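Local coordinates for protein beta-glucoside kinase (Listeria monocytogenes, PDB 4HTL) that catalyses the ATP-dependent phosphorylation of cellobiose to cellobiose-6'-phosphate, and may also regulate transcription of the cellobiose uptake operon, at residues A[139-143]-A[144-148]; A[264-268]-A[269-273]; A[9-13]-A[14-18]. All coordinates share one frame; numbering follows the deposited sequence.

Contact 1. Residues A[139-143]-A[144-148]; sequences IFSNG and ELVRG
Phe140 and Leu145 form a non-hydrogen-bonded antiparallel pair in a tight beta hairpin, whose type I' turn from Ser141 to Glu144 leads strand 135-141 into the short edge strand 144-145. The two corner residues, Asn142 and Gly143, both have positive phi, as a type I' turn requires. Ser141 and Glu144 close it as a hydrogen-bonded pair, Ser141 N to Glu144 O at 3.0 Å and Glu144 N back to Ser141 O at 3.1 Å. Further along, Val146 N reaches Ile139 O at 2.9 Å in a nearly straight bond (168°). A water then bridges Ile139 N and Val146 O.

Phe140 turns its CG away from the backbone N (chi1 -154°), which lays the ring over the start of the returning strand, with Glu144 N over one face, toward the rim. On the face that carries Ser141, Ile139 CG2 meets Val146 CG2 at 3.6 Å, and Ser141 CB packs on the same methyl at 3.7 Å.

At the tip, Asn142 ND2 bonds to Leu145 O of the second subunit, placing the hairpin in the dimer interface. Helix 106-117 packs on Phe140 through Leu111 and Lys115 and on Leu145 through Asn108, whereas Phe236 of helix 212-236 lies against Ile139 and Ser141.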
loop_
_atom_site.group_PDB
_atom_site.type_symbol
_atom_site.label_atom_id
_atom_site.label_comp_id
_atom_site.label_asym_id
_atom_site.label_seq_id
_atom_site.Cartn_x
_atom_site.Cartn_y
_atom_site.Cartn_z
ATOM N N ILE A 139 5.315 6.732 2.494
ATOM C CA ILE A 139 5.733 5.335 2.321
ATOM C C ILE A 139 7.229 5.266 2.021
ATOM O O ILE A 139 7.696 5.859 1.048
ATOM C CB ILE A 139 5.028 4.684 1.109
ATOM C CG1 ILE A 139 3.505 4.755 1.262
ATOM C CG2 ILE A 139 5.499 3.227 0.886
ATOM C CD1 ILE A 139 2.743 4.695 -0.057
ATOM N N PHE A 140 7.926 4.433 2.791
ATOM C CA PHE A 140 9.345 4.100 2.545
ATOM C C PHE A 140 9.368 2.563 2.374
ATOM O O PHE A 140 9.037 1.820 3.302
ATOM C CB PHE A 140 10.208 4.568 3.702
ATOM C CG PHE A 140 11.642 4.850 3.342
ATOM C CD1 PHE A 140 11.961 5.977 2.605
ATOM C CD2 PHE A 140 12.664 4.058 3.813
ATOM C CE1 PHE A 140 13.274 6.255 2.285
ATOM C CE2 PHE A 140 13.986 4.361 3.513
ATOM C CZ PHE A 140 14.282 5.473 2.775
ATOM N N SER A 141 9.695 2.129 1.156
ATOM C CA SER A 141 9.774 0.692 0.808
ATOM C C SER A 141 11.103 0.442 0.096
ATOM O O SER A 141 11.513 1.210 -0.766
ATOM C CB SER A 141 8.657 0.252 -0.077
ATOM O OG SER A 141 7.377 0.384 0.493
ATOM N N ASN A 142 11.732 -0.666 0.413
ATOM C CA ASN A 142 13.027 -0.979 -0.188
ATOM C C ASN A 142 14.051 0.133 -0.122
ATOM O O ASN A 142 14.886 0.293 -1.043
ATOM C CB ASN A 142 12.912 -1.305 -1.643
ATOM C CG ASN A 142 12.225 -2.600 -1.902
ATOM O OD1 ASN A 142 12.465 -3.579 -1.212
ATOM N ND2 ASN A 142 11.384 -2.627 -2.929
ATOM N N GLY A 143 14.034 0.859 0.981
ATOM C CA GLY A 143 15.044 1.884 1.242
ATOM C C GLY A 143 14.858 3.152 0.434
ATOM O O GLY A 143 15.780 3.950 0.371
ATOM N N GLU A 144 13.656 3.369 -0.123
ATOM C CA GLU A 144 13.332 4.505 -0.998
ATOM C C GLU A 144 11.926 5.034 -0.725
ATOM O O GLU A 144 11.041 4.244 -0.453
ATOM C CB GLU A 144 13.276 4.019 -2.445
ATOM C CG GLU A 144 14.563 4.005 -3.210
ATOM C CD GLU A 144 14.264 3.727 -4.653
ATOM O OE1 GLU A 144 13.851 4.683 -5.364
ATOM O OE2 GLU A 144 14.375 2.547 -5.039
ATOM N N LEU A 145 11.712 6.355 -0.872
ATOM C CA LEU A 145 10.395 6.899 -0.854
ATOM C C LEU A 145 9.581 6.337 -2.052
ATOM O O LEU A 145 10.087 6.248 -3.177
ATOM C CB LEU A 145 10.535 8.424 -0.923
ATOM C CG LEU A 145 9.381 9.367 -0.819
ATOM C CD1 LEU A 145 8.679 9.282 0.535
ATOM C CD2 LEU A 145 9.912 10.776 -1.113
ATOM N N VAL A 146 8.325 5.995 -1.777
ATOM C CA VAL A 146 7.423 5.586 -2.832
ATOM C C VAL A 146 6.528 6.782 -3.126
ATOM O O VAL A 146 5.655 7.125 -2.363
ATOM C CB VAL A 146 6.590 4.351 -2.447
ATOM C CG1 VAL A 146 5.529 4.079 -3.526
ATOM C CG2 VAL A 146 7.482 3.133 -2.152
ATOM N N ARG A 147 6.739 7.400 -4.273
ATOM C CA ARG A 147 5.971 8.603 -4.660
ATOM C C ARG A 147 4.786 8.277 -5.554
ATOM O O ARG A 147 3.877 9.062 -5.649
ATOM C CB ARG A 147 6.861 9.604 -5.361
ATOM C CG ARG A 147 8.019 10.090 -4.520
ATOM C CD ARG A 147 8.814 11.134 -5.256
ATOM N NE ARG A 147 10.048 11.490 -4.594
ATOM C CZ ARG A 147 11.149 10.745 -4.632
ATOM N NH1 ARG A 147 11.161 9.589 -5.295
ATOM N NH2 ARG A 147 12.229 11.152 -4.026
ATOM N N GLY A 148 4.870 7.127 -6.246
ATOM C CA GLY A 148 3.893 6.660 -7.185
ATOM C C GLY A 148 4.139 7.105 -8.633
ATOM O O GLY A 148 4.998 7.937 -8.918
HETATM O O HOH W 1 4.993 8.357 0.092
#

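Contact 2. Residues A[264-268]-A[269-273]; sequences FGLRD and TIIET
Thr269 folds its side chain back onto Leu266, three residues earlier, and most of this local contact can be read along that one group. Its CB lies 3.2 Å from Leu266 O. From there OG1, set anti to its own carbonyl carbon (chi1 -46°), donates to Leu266 O at 2.8 Å, approaching almost along the C=O axis (C=O...OG1 angle 175°). The same oxygen takes the backbone bond from Thr269 N at 3.0 Å, but that donor stands well above the carbonyl plane, so two bonds from a single residue grip Leu266 O from different directions. OG1 in turn accepts from a water at 2.8 Å; the water, which lies at the guanidinium edge in its plane, accepts from Arg267 NH2 at 3.1 Å. CG2 ends the other branch; the side chain as a whole packs on Ile233 of helix 212-236 and Ile241 of strand 240-244.

The backbone bond closes a type I' beta turn from Leu266 to Thr269, which brings the chain from helix 253-261 into strand 270-273, an outermost strand of its mixed sheet within the chain. Arg267 and Asp268 occupy the turn's corners, both with positive phi. Before the corner, Leu266 passes over Thr269 O, with CB 3.7 Å from that oxygen, and its CD2 meets Ile271 CG2 at 3.8 Å where the two side chains cross at about a right angle. Leu266 also touches Met261, and Ile271 touches Lys258, both of helix 253-261. Arg267 makes a cation-pi contact with Tyr234, while Asp268 OD2 forms a salt bridge with Arg152 of the second subunit.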
loop_
_atom_site.group_PDB
_atom_site.type_symbol
_atom_site.label_atom_id
_atom_site.label_comp_id
_atom_site.label_asym_id
_atom_site.label_seq_id
_atom_site.Cartn_x
_atom_site.Cartn_y
_atom_site.Cartn_z
ATOM N N PHE A 264 -7.023 -6.891 16.782
ATOM C CA PHE A 264 -6.678 -6.831 15.348
ATOM C C PHE A 264 -5.397 -7.542 15.040
ATOM O O PHE A 264 -5.356 -8.407 14.121
ATOM C CB PHE A 264 -6.671 -5.371 14.843
ATOM C CG PHE A 264 -8.024 -4.735 14.897
ATOM C CD1 PHE A 264 -8.875 -4.831 13.825
ATOM C CD2 PHE A 264 -8.449 -4.021 16.021
ATOM C CE1 PHE A 264 -10.138 -4.273 13.865
ATOM C CE2 PHE A 264 -9.706 -3.465 16.055
ATOM C CZ PHE A 264 -10.554 -3.593 14.981
ATOM N N GLY A 265 -4.373 -7.167 15.784
ATOM C CA GLY A 265 -3.078 -7.786 15.743
ATOM C C GLY A 265 -2.042 -6.944 15.015
ATOM O O GLY A 265 -2.091 -6.791 13.801
ATOM N N LEU A 266 -1.106 -6.381 15.768
ATOM C CA LEU A 266 -0.005 -5.653 15.160
ATOM C C LEU A 266 0.901 -6.489 14.263
ATOM O O LEU A 266 1.608 -5.927 13.432
ATOM C CB LEU A 266 0.828 -4.911 16.220
ATOM C CG LEU A 266 0.192 -3.618 16.764
ATOM C CD1 LEU A 266 0.830 -3.215 18.078
ATOM C CD2 LEU A 266 0.250 -2.501 15.701
ATOM N N ARG A 267 0.962 -7.808 14.484
ATOM C CA ARG A 267 1.674 -8.713 13.596
ATOM C C ARG A 267 3.100 -8.288 13.381
ATOM O O ARG A 267 3.565 -8.106 12.240
ATOM C CB ARG A 267 0.923 -8.910 12.299
ATOM C CG ARG A 267 1.387 -10.174 11.609
ATOM C CD ARG A 267 1.303 -10.140 10.105
ATOM N NE ARG A 267 1.993 -9.020 9.512
ATOM C CZ ARG A 267 2.002 -8.768 8.209
ATOM N NH1 ARG A 267 1.427 -9.633 7.372
ATOM N NH2 ARG A 267 2.602 -7.675 7.755
ATOM N N ASP A 268 3.765 -8.073 14.518
ATOM C CA ASP A 268 5.175 -7.674 14.620
ATOM C C ASP A 268 5.502 -6.180 14.340
ATOM O O ASP A 268 6.674 -5.751 14.465
ATOM C CB ASP A 268 6.066 -8.591 13.800
ATOM C CG ASP A 268 5.810 -10.067 14.090
ATOM O OD1 ASP A 268 6.026 -10.494 15.255
ATOM O OD2 ASP A 268 5.336 -10.771 13.154
ATOM N N THR A 269 4.527 -5.425 13.870
ATOM C CA THR A 269 4.749 -4.039 13.517
ATOM C C THR A 269 4.907 -3.220 14.760
ATOM O O THR A 269 4.113 -3.359 15.694
ATOM C CB THR A 269 3.567 -3.504 12.710
ATOM O OG1 THR A 269 3.203 -4.446 11.700
ATOM C CG2 THR A 269 3.869 -2.145 12.063
ATOM N N ILE A 270 5.917 -2.359 14.752
ATOM C CA ILE A 270 6.131 -1.404 15.835
ATOM C C ILE A 270 5.419 -0.098 15.488
ATOM O O ILE A 270 5.572 0.412 14.407
ATOM C CB ILE A 270 7.622 -1.154 16.057
ATOM C CG1 ILE A 270 8.270 -2.431 16.633
ATOM C CG2 ILE A 270 7.875 0.042 17.009
ATOM C CD1 ILE A 270 9.784 -2.417 16.524
ATOM N N ILE A 271 4.552 0.351 16.398
ATOM C CA ILE A 271 3.919 1.665 16.303
ATOM C C ILE A 271 4.475 2.575 17.384
ATOM O O ILE A 271 4.547 2.203 18.543
ATOM C CB ILE A 271 2.342 1.642 16.249
ATOM C CG1 ILE A 271 1.722 1.115 17.527
ATOM C CG2 ILE A 271 1.851 0.840 15.025
ATOM C CD1 ILE A 271 0.187 1.302 17.630
ATOM N N GLU A 272 4.825 3.793 16.994
ATOM C CA GLU A 272 5.359 4.780 17.927
ATOM C C GLU A 272 5.221 6.159 17.311
ATOM O O GLU A 272 4.884 6.292 16.140
ATOM C CB GLU A 272 6.824 4.480 18.328
ATOM C CG GLU A 272 7.788 4.455 17.211
ATOM C CD GLU A 272 9.173 4.035 17.718
ATOM O OE1 GLU A 272 9.641 4.663 18.667
ATOM O OE2 GLU A 272 9.767 3.071 17.171
ATOM N N THR A 273 5.421 7.191 18.117
ATOM C CA THR A 273 5.285 8.527 17.608
ATOM C C THR A 273 6.394 8.953 16.646
ATOM O O THR A 273 7.540 8.536 16.762
ATOM C CB THR A 273 5.205 9.567 18.734
ATOM O OG1 THR A 273 6.360 9.445 19.587
ATOM C CG2 THR A 273 3.864 9.403 19.527
HETATM O O HOH W 2 4.171 -5.582 9.355
#

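Contact 3. Residues A[9-13]-A[14-18]; sequences FDIGG and TALKM
Leu16 CD1 packs against Ile11 CG1 at 3.7 Å, and on the same face of the hairpin Phe9 meets the selenomethionine Met18. A chi1 of 173° swings the Leu16 branch toward the neighbouring strand. Met18 CG comes within 3.7 Å of Phe9 CD1, and SE lies at the ring edge, 5.4 Å from its centroid, a Met-aromatic contact. Helix 40-52 packs on this apolar face through Ile43, Glu46, Met47 and Phe50.

Between the strands, Asp10 and Lys17 form a hydrogen-bonded pair, Asp10 N to Lys17 O at 2.8 Å (171°) and Lys17 N to Asp10 O at 3.0 Å. Nearer the turn, Gly12 N donates to Ala15 O at 2.9 Å, and a water bonds both Asp10 O and Ala15 O.

On the opposite face Asp10 and Lys17 run side by side, Asp10 OD2 4.0 Å from Lys17 CD. Their charged ends remain apart: Asp10 OD1 bonds to Ser63 OG, and Lys17 NZ to Asn278 O. The Asp-Ile-Gly-Gly-Thr run through the turn is the phosphate-1 hairpin of the actin-like ATPase (ASKHA) fold, to which ROK kinases belong, consistent with ATP binding here, as inferred from relatives.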
loop_
_atom_site.group_PDB
_atom_site.type_symbol
_atom_site.label_atom_id
_atom_site.label_comp_id
_atom_site.label_asym_id
_atom_site.label_seq_id
_atom_site.Cartn_x
_atom_site.Cartn_y
_atom_site.Cartn_z
ATOM N N PHE A 9 11.232 26.089 3.139
ATOM C CA PHE A 9 9.860 26.453 3.304
ATOM C C PHE A 9 8.985 25.235 3.494
ATOM O O PHE A 9 9.041 24.299 2.718
ATOM C CB PHE A 9 9.334 27.215 2.079
ATOM C CG PHE A 9 10.050 28.500 1.809
ATOM C CD1 PHE A 9 9.729 29.626 2.531
ATOM C CD2 PHE A 9 11.079 28.571 0.874
ATOM C CE1 PHE A 9 10.404 30.817 2.323
ATOM C CE2 PHE A 9 11.764 29.763 0.664
ATOM C CZ PHE A 9 11.431 30.886 1.395
ATOM N N ASP A 10 8.098 25.314 4.478
ATOM C CA ASP A 10 7.139 24.253 4.726
ATOM C C ASP A 10 5.754 24.847 4.736
ATOM O O ASP A 10 5.372 25.565 5.686
ATOM C CB ASP A 10 7.430 23.590 6.066
ATOM C CG ASP A 10 6.436 22.490 6.407
ATOM O OD1 ASP A 10 5.802 21.849 5.503
ATOM O OD2 ASP A 10 6.313 22.256 7.597
ATOM N N ILE A 11 5.013 24.547 3.678
ATOM C CA ILE A 11 3.682 25.086 3.455
ATOM C C ILE A 11 2.654 24.226 4.160
ATOM O O ILE A 11 2.385 23.085 3.740
ATOM C CB ILE A 11 3.366 25.144 1.951
ATOM C CG1 ILE A 11 4.399 26.010 1.237
ATOM C CG2 ILE A 11 1.963 25.710 1.746
ATOM C CD1 ILE A 11 4.423 25.865 -0.278
ATOM N N GLY A 12 2.132 24.750 5.268
ATOM C CA GLY A 12 1.151 24.053 6.112
ATOM C C GLY A 12 -0.276 24.443 5.803
ATOM O O GLY A 12 -0.545 25.195 4.850
ATOM N N GLY A 13 -1.202 23.898 6.592
ATOM C CA GLY A 13 -2.629 24.186 6.430
ATOM C C GLY A 13 -2.983 25.595 6.857
ATOM O O GLY A 13 -3.819 26.231 6.232
ATOM N N THR A 14 -2.342 26.091 7.910
ATOM C CA THR A 14 -2.632 27.439 8.396
ATOM C C THR A 14 -1.423 28.348 8.598
ATOM O O THR A 14 -1.594 29.547 8.858
ATOM C CB THR A 14 -3.406 27.385 9.725
ATOM O OG1 THR A 14 -2.594 26.748 10.722
ATOM C CG2 THR A 14 -4.730 26.622 9.550
ATOM N N ALA A 15 -0.218 27.794 8.507
ATOM C CA ALA A 15 0.993 28.582 8.653
ATOM C C ALA A 15 2.005 28.187 7.584
ATOM O O ALA A 15 2.010 27.055 7.086
ATOM C CB ALA A 15 1.607 28.391 10.033
ATOM N N LEU A 16 2.850 29.135 7.234
ATOM C CA LEU A 16 3.994 28.903 6.389
ATOM C C LEU A 16 5.189 28.989 7.305
ATOM O O LEU A 16 5.395 30.033 7.945
ATOM C CB LEU A 16 4.121 29.972 5.298
ATOM C CG LEU A 16 5.388 29.941 4.420
ATOM C CD1 LEU A 16 5.483 28.665 3.551
ATOM C CD2 LEU A 16 5.490 31.171 3.550
ATOM N N LYS A 17 5.920 27.879 7.446
ATOM C CA LYS A 17 7.148 27.890 8.209
ATOM C C LYS A 17 8.342 28.099 7.279
ATOM O O LYS A 17 8.359 27.596 6.155
ATOM C CB LYS A 17 7.289 26.580 8.967
ATOM C CG LYS A 17 6.217 26.356 10.040
ATOM C CD LYS A 17 6.358 24.950 10.617
ATOM C CE LYS A 17 5.413 24.692 11.787
ATOM N NZ LYS A 17 5.207 23.239 12.025
HETATM N N MSE A 18 9.346 28.824 7.764
HETATM C CA MSE A 18 10.487 29.197 6.955
HETATM C C MSE A 18 11.726 29.103 7.839
HETATM O O MSE A 18 11.659 29.383 9.054
HETATM C CB MSE A 18 10.315 30.630 6.411
HETATM C CG MSE A 18 8.928 30.958 5.917
HETATM SE SE MSE A 18 8.692 32.846 5.426
HETATM C CE MSE A 18 7.135 33.100 6.441
HETATM O O HOH W 3 3.688 24.660 8.090
#

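The three contacts follow one another along the chain as 3, 1 and 2, and none touches another. Contacts 1 and 2 belong to the same mixed sheet, at its two outermost strands, 144-145 and 270-273; their centres are 19 Å apart and their nearest atoms about 11 Å. Both also meet the second subunit. Contact 3 lies in the other five-stranded sheet, makes no contact with that subunit, and carries most of the ATP site inferred by similarity. From it, the centres of contacts 1 and 2 are 24 Å and 31 Å away, contact 2 on the opposite side of the chain's centre. Among these three, the probable nucleotide-binding hairpin is separate from the two contacts that meet the second subunit.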